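Local coordinates for signal recognition particle receptor FtsY (Sulfolobus acidocaldarius, PDB 5L3S), which is the signal recognition particle receptor, an SRP-type P-loop GTPase that combines a helical bundle domain with a nucleotide-binding domain, at residues V250-G256 against W289-I294; I27-R31 against E45-L51. All blocks are in the same frame, centred on the assembly; numbering follows the deposited sequence.

In the fold
The two contacts are in series along the chain, interaction 2 first in the helical bundle and interaction 1 in the GTPase domain, with centres about 19 Å apart and nearest atoms about 7 Å apart, not touching. Interaction 1 joins a loop after strand 244-248 to the C-terminal helix 287-295; it is partly buried and mixed, an arginine holding a backbone carbonyl amid aliphatic and aromatic packing. Interaction 2 packs helix 20-36 on helix 41-55 with no hydrogen bond between the two segments, through buried aliphatic side chains and the stem and guanidinium face of an arginine. Helix 66-85 packs on residues of both contacts; helix 258-266 touches F290 in interaction 1.

Interaction 1: residues V250-G256 against W289-I294; sequences VDADAKG and WFVERI. With GNP (phosphoaminophosphonic acid-guanylate ester), chain R.
R293 reaches from the C-terminal helix 287-295 to the loop that follows strand 244-248 in the P-loop GTPase domain, and it has the largest share of buried surface. With CG anti to the backbone N (chi1 -176°) and the chain extended to NE, the guanidinium arrives side-on at A254. NE and NH2 both donate to A254 O, at 2.9 Å from NE and 2.8 Å from NH2, from the same face of the peptide plane. That oxygen lies in the guanidinium plane, and V250 CG1 covers one guanidinium face, 3.5 Å from NH2. K255 runs across the aliphatic part of R293, its CD 4.1 Å from R293 CG, and its CB approaches I294 CG1. V250 CG1 also meets the edge of the W289 ring at CH2. The loop gripped in this way carries D251, whose carboxylate takes two hydrogen bonds from the guanine of GNP, N1 to OD1 and N2 to OD2. D253, beyond it, forms a salt bridge with a basic side chain of another protein's chain. Where the loop leaves toward helix 258-266, G256 O sits at the edge of the F290 ring, 3.2 Å from CE1.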
# COMPACT_ATOMS: atom_id res chain seq x y z
N VAL B 250 3.74 2.17 -8.98
CA VAL B 250 4.96 1.48 -9.37
C VAL B 250 6.10 2.50 -9.45
O VAL B 250 7.28 2.17 -9.29
CB VAL B 250 4.73 0.72 -10.70
CG1 VAL B 250 6.03 0.25 -11.31
CG2 VAL B 250 3.79 -0.45 -10.45
N ASP B 251 5.73 3.78 -9.62
CA ASP B 251 6.73 4.85 -9.67
C ASP B 251 7.42 5.11 -8.31
O ASP B 251 8.40 5.85 -8.24
CB ASP B 251 6.14 6.15 -10.22
CG ASP B 251 4.86 6.58 -9.50
OD1 ASP B 251 3.91 5.77 -9.37
OD2 ASP B 251 4.82 7.73 -9.03
N ALA B 252 6.91 4.50 -7.24
CA ALA B 252 7.59 4.59 -5.93
C ALA B 252 8.78 3.62 -5.81
O ALA B 252 9.04 3.09 -4.72
CB ALA B 252 6.62 4.34 -4.82
N ASP B 253 9.48 3.37 -6.91
CA ASP B 253 10.64 2.46 -6.92
C ASP B 253 10.24 1.05 -6.46
O ASP B 253 11.06 0.30 -5.94
CB ASP B 253 11.77 3.02 -6.05
CG ASP B 253 13.09 2.30 -6.26
OD1 ASP B 253 13.33 1.84 -7.40
OD2 ASP B 253 13.88 2.17 -5.30
N ALA B 254 8.98 0.71 -6.67
CA ALA B 254 8.44 -0.59 -6.29
C ALA B 254 8.65 -1.59 -7.43
O ALA B 254 8.33 -1.29 -8.58
CB ALA B 254 6.96 -0.46 -5.98
N LYS B 255 9.18 -2.77 -7.10
CA LYS B 255 9.43 -3.78 -8.13
C LYS B 255 8.16 -4.43 -8.66
O LYS B 255 8.09 -4.79 -9.83
CB LYS B 255 10.40 -4.85 -7.61
CG LYS B 255 11.76 -4.31 -7.26
CD LYS B 255 12.50 -3.86 -8.50
CE LYS B 255 13.84 -3.25 -8.15
NZ LYS B 255 14.53 -4.04 -7.10
N GLY B 256 7.16 -4.58 -7.79
CA GLY B 256 5.89 -5.17 -8.18
C GLY B 256 5.87 -6.69 -8.26
O GLY B 256 5.18 -7.26 -9.11
N TRP B 289 9.09 -6.65 -19.59
CA TRP B 289 9.29 -5.42 -18.83
C TRP B 289 9.45 -5.72 -17.33
O TRP B 289 10.31 -5.15 -16.66
CB TRP B 289 8.11 -4.48 -19.07
CG TRP B 289 8.25 -3.13 -18.45
CD1 TRP B 289 8.72 -2.00 -19.06
CD2 TRP B 289 7.90 -2.75 -17.11
NE1 TRP B 289 8.68 -0.94 -18.18
CE2 TRP B 289 8.18 -1.38 -16.98
CE3 TRP B 289 7.37 -3.44 -16.02
CZ2 TRP B 289 7.97 -0.69 -15.79
CZ3 TRP B 289 7.16 -2.75 -14.84
CH2 TRP B 289 7.45 -1.39 -14.74
N PHE B 290 8.61 -6.62 -16.83
CA PHE B 290 8.63 -7.03 -15.43
C PHE B 290 9.95 -7.71 -15.05
O PHE B 290 10.54 -7.43 -14.01
CB PHE B 290 7.46 -7.98 -15.15
CG PHE B 290 7.48 -8.60 -13.78
CD1 PHE B 290 6.89 -7.96 -12.70
CD2 PHE B 290 8.10 -9.83 -13.57
CE1 PHE B 290 6.92 -8.54 -11.44
CE2 PHE B 290 8.12 -10.41 -12.32
CZ PHE B 290 7.52 -9.76 -11.25
N VAL B 291 10.39 -8.63 -15.91
CA VAL B 291 11.62 -9.37 -15.67
C VAL B 291 12.84 -8.45 -15.67
O VAL B 291 13.76 -8.62 -14.87
CB VAL B 291 11.78 -10.52 -16.71
CG1 VAL B 291 13.18 -11.08 -16.68
CG2 VAL B 291 10.76 -11.61 -16.45
N GLU B 292 12.83 -7.48 -16.57
CA GLU B 292 13.93 -6.51 -16.61
C GLU B 292 13.95 -5.64 -15.36
O GLU B 292 15.01 -5.38 -14.80
CB GLU B 292 13.87 -5.66 -17.88
CG GLU B 292 14.35 -6.42 -19.11
CD GLU B 292 15.75 -7.03 -18.93
OE1 GLU B 292 16.69 -6.25 -18.65
OE2 GLU B 292 15.90 -8.26 -19.05
N ARG B 293 12.77 -5.23 -14.90
CA ARG B 293 12.68 -4.38 -13.70
C ARG B 293 13.30 -5.09 -12.50
O ARG B 293 14.17 -4.54 -11.82
CB ARG B 293 11.22 -4.07 -13.40
CG ARG B 293 11.01 -3.11 -12.22
CD ARG B 293 9.62 -2.52 -12.28
NE ARG B 293 9.36 -1.52 -11.24
CZ ARG B 293 9.67 -0.23 -11.35
NH1 ARG B 293 10.27 0.24 -12.44
NH2 ARG B 293 9.39 0.60 -10.35
N ILE B 294 12.87 -6.32 -12.29
CA ILE B 294 13.34 -7.13 -11.17
C ILE B 294 14.82 -7.47 -11.22
O ILE B 294 15.53 -7.32 -10.23
CB ILE B 294 12.51 -8.42 -11.05
CG1 ILE B 294 11.11 -8.08 -10.53
CG2 ILE B 294 13.21 -9.45 -10.15
CD1 ILE B 294 10.46 -9.18 -9.74
PG GNP R . -10.46 5.14 -1.60
O1G GNP R . -11.60 5.41 -2.54
O2G GNP R . -10.52 6.00 -0.34
O3G GNP R . -10.38 3.70 -1.11
N3B GNP R . -9.09 5.47 -2.35
PB GNP R . -8.80 4.96 -3.86
O1B GNP R . -9.92 5.33 -4.73
O2B GNP R . -8.52 3.52 -3.83
O3A GNP R . -7.55 5.70 -4.29
PA GNP R . -7.39 7.12 -4.87
O1A GNP R . -7.69 7.12 -6.34
O2A GNP R . -8.12 8.12 -4.03
O5' GNP R . -5.85 7.39 -4.82
C5' GNP R . -5.12 7.52 -3.55
C4' GNP R . -3.86 8.34 -3.80
O4' GNP R . -2.88 7.56 -4.58
C3' GNP R . -4.09 9.61 -4.59
O3' GNP R . -3.20 10.60 -4.11
C2' GNP R . -3.70 9.20 -6.02
O2' GNP R . -3.27 10.32 -6.78
C1' GNP R . -2.48 8.33 -5.68
N9 GNP R . -2.13 7.41 -6.76
C8 GNP R . -2.93 6.55 -7.45
N7 GNP R . -2.30 5.84 -8.36
C5 GNP R . -0.98 6.28 -8.24
C6 GNP R . 0.17 5.89 -8.96
O6 GNP R . 0.22 5.06 -9.87
N1 GNP R . 1.31 6.59 -8.55
C2 GNP R . 1.32 7.53 -7.54
N2 GNP R . 2.48 8.12 -7.24
N3 GNP R . 0.24 7.90 -6.86
C4 GNP R . -0.86 7.24 -7.27

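Interaction 2: residues I27-R31 against E45-L51; sequences IEELR and EKILEDL
L48 CD1 lies over the centre of one face of the R31 guanidinium, 4.1 Å above its plane, while E45 CA is at the edge, 3.9 Å from R31 NH1. The E28 carboxylate, one helical turn back from R31, is also at the edge and in plane; it forms a salt bridge with R31, but the bonds are weak, R31 NH2 standing 3.4 Å from E28 OE2. A bend at chi3 (-52°) turns the guanidinium back along its own helix toward E28, which leaves NH1 beside the backbone of E45. R31 and E45 lie side by side and point the same way, the guanidinium and carboxylate planes nearly perpendicular, and the charged atoms do not meet: R31 NH1 and E45 OE1 are 5.2 Å apart. No salt bridge joins the two segments here, and R31's ionic partner within them is E28.

This is helix packing within the SRP54-type helical bundle, helix 20-36 against helix 41-55. The two segments run close to antiparallel, at 152°, with axes 10.7 Å apart at closest approach. L48 has the most surface buried here. Its CD1 presses against the R31 stem, 3.5 Å from R31 CB, and also reaches I27 O and I27 CG2, so this one methyl meets both residues a turn apart; its CD2 turns to L30 CB.

Further along, L51 continues the apolar row. Its CD2 comes within 3.7 Å of I27 CD1, the two side chains sliding past each other in opposite directions. L30 crosses L51 at about a right angle, CD1 being 4.1 Å from L51 CD2. Helix 66-85 closes this side of the pair, where V70 touches both L30 and L51, and T73 touches L51.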
# COMPACT_ATOMS: atom_id res chain seq x y z
N ILE B 27 21.22 -19.82 -5.57
CA ILE B 27 19.81 -19.91 -5.18
C ILE B 27 19.52 -18.95 -4.02
O ILE B 27 18.46 -18.31 -3.98
CB ILE B 27 19.40 -21.36 -4.82
CG1 ILE B 27 19.38 -22.25 -6.07
CG2 ILE B 27 18.01 -21.40 -4.21
CD1 ILE B 27 18.32 -21.88 -7.06
N GLU B 28 20.47 -18.83 -3.10
CA GLU B 28 20.29 -17.89 -2.00
C GLU B 28 20.32 -16.43 -2.43
O GLU B 28 19.51 -15.63 -1.96
CB GLU B 28 21.28 -18.15 -0.86
CG GLU B 28 21.01 -19.45 -0.12
CD GLU B 28 19.56 -19.58 0.33
OE1 GLU B 28 19.12 -18.78 1.19
OE2 GLU B 28 18.86 -20.48 -0.17
N GLU B 29 21.24 -16.06 -3.32
CA GLU B 29 21.24 -14.69 -3.84
C GLU B 29 19.93 -14.39 -4.56
O GLU B 29 19.37 -13.30 -4.40
CB GLU B 29 22.42 -14.46 -4.80
CG GLU B 29 23.76 -14.32 -4.10
CD GLU B 29 24.93 -14.20 -5.08
OE1 GLU B 29 24.71 -14.39 -6.30
OE2 GLU B 29 26.06 -13.92 -4.62
N LEU B 30 19.43 -15.35 -5.33
CA LEU B 30 18.16 -15.17 -6.03
C LEU B 30 16.98 -15.04 -5.07
O LEU B 30 16.03 -14.30 -5.34
CB LEU B 30 17.92 -16.30 -7.03
CG LEU B 30 18.86 -16.27 -8.24
CD1 LEU B 30 18.70 -17.52 -9.10
CD2 LEU B 30 18.62 -15.01 -9.06
N ARG B 31 17.04 -15.77 -3.95
CA ARG B 31 15.97 -15.72 -2.97
C ARG B 31 15.85 -14.33 -2.38
O ARG B 31 14.75 -13.81 -2.24
CB ARG B 31 16.20 -16.72 -1.84
CG ARG B 31 15.11 -16.65 -0.77
CD ARG B 31 15.48 -17.44 0.48
NE ARG B 31 15.89 -18.80 0.16
CZ ARG B 31 15.05 -19.77 -0.21
NH1 ARG B 31 13.74 -19.52 -0.31
NH2 ARG B 31 15.52 -20.98 -0.48
N GLU B 45 9.90 -19.33 -2.31
CA GLU B 45 10.37 -20.67 -2.01
C GLU B 45 9.95 -21.71 -3.07
O GLU B 45 10.77 -22.53 -3.52
CB GLU B 45 9.92 -21.11 -0.63
CG GLU B 45 10.48 -22.47 -0.22
CD GLU B 45 10.31 -22.76 1.25
OE1 GLU B 45 9.73 -21.91 1.97
OE2 GLU B 45 10.76 -23.84 1.70
N LYS B 46 8.68 -21.68 -3.47
CA LYS B 46 8.19 -22.66 -4.45
C LYS B 46 8.88 -22.48 -5.80
O LYS B 46 9.27 -23.44 -6.44
CB LYS B 46 6.68 -22.56 -4.62
CG LYS B 46 5.87 -23.06 -3.44
CD LYS B 46 4.40 -22.69 -3.61
CE LYS B 46 3.52 -23.30 -2.52
NZ LYS B 46 2.16 -22.69 -2.53
N ILE B 47 9.04 -21.23 -6.22
CA ILE B 47 9.67 -20.95 -7.50
C ILE B 47 11.12 -21.42 -7.52
O ILE B 47 11.60 -21.98 -8.52
CB ILE B 47 9.58 -19.44 -7.82
CG1 ILE B 47 8.17 -19.13 -8.33
CG2 ILE B 47 10.60 -19.04 -8.86
CD1 ILE B 47 7.92 -17.66 -8.54
N LEU B 48 11.83 -21.22 -6.41
CA LEU B 48 13.22 -21.63 -6.35
C LEU B 48 13.37 -23.15 -6.21
O LEU B 48 14.36 -23.73 -6.66
CB LEU B 48 13.92 -20.91 -5.20
CG LEU B 48 14.07 -19.40 -5.43
CD1 LEU B 48 14.79 -18.79 -4.27
CD2 LEU B 48 14.81 -19.13 -6.74
N GLU B 49 12.39 -23.78 -5.56
CA GLU B 49 12.37 -25.24 -5.49
C GLU B 49 12.12 -25.81 -6.88
O GLU B 49 12.71 -26.83 -7.24
CB GLU B 49 11.31 -25.74 -4.51
CG GLU B 49 11.68 -25.61 -3.04
CD GLU B 49 12.89 -26.46 -2.68
OE1 GLU B 49 12.91 -27.65 -3.04
OE2 GLU B 49 13.82 -25.92 -2.03
N ASP B 50 11.24 -25.15 -7.64
CA ASP B 50 10.98 -25.54 -9.03
C ASP B 50 12.28 -25.45 -9.82
O ASP B 50 12.63 -26.34 -10.60
CB ASP B 50 9.94 -24.61 -9.68
CG ASP B 50 8.52 -24.89 -9.22
OD1 ASP B 50 8.27 -25.95 -8.62
OD2 ASP B 50 7.63 -24.03 -9.49
N LEU B 51 12.99 -24.34 -9.62
CA LEU B 51 14.22 -24.04 -10.32
C LEU B 51 15.30 -25.09 -10.05
O LEU B 51 15.88 -25.65 -10.98
CB LEU B 51 14.70 -22.64 -9.91
CG LEU B 51 16.01 -22.15 -10.52
CD1 LEU B 51 15.93 -22.14 -12.05
CD2 LEU B 51 16.37 -20.77 -9.96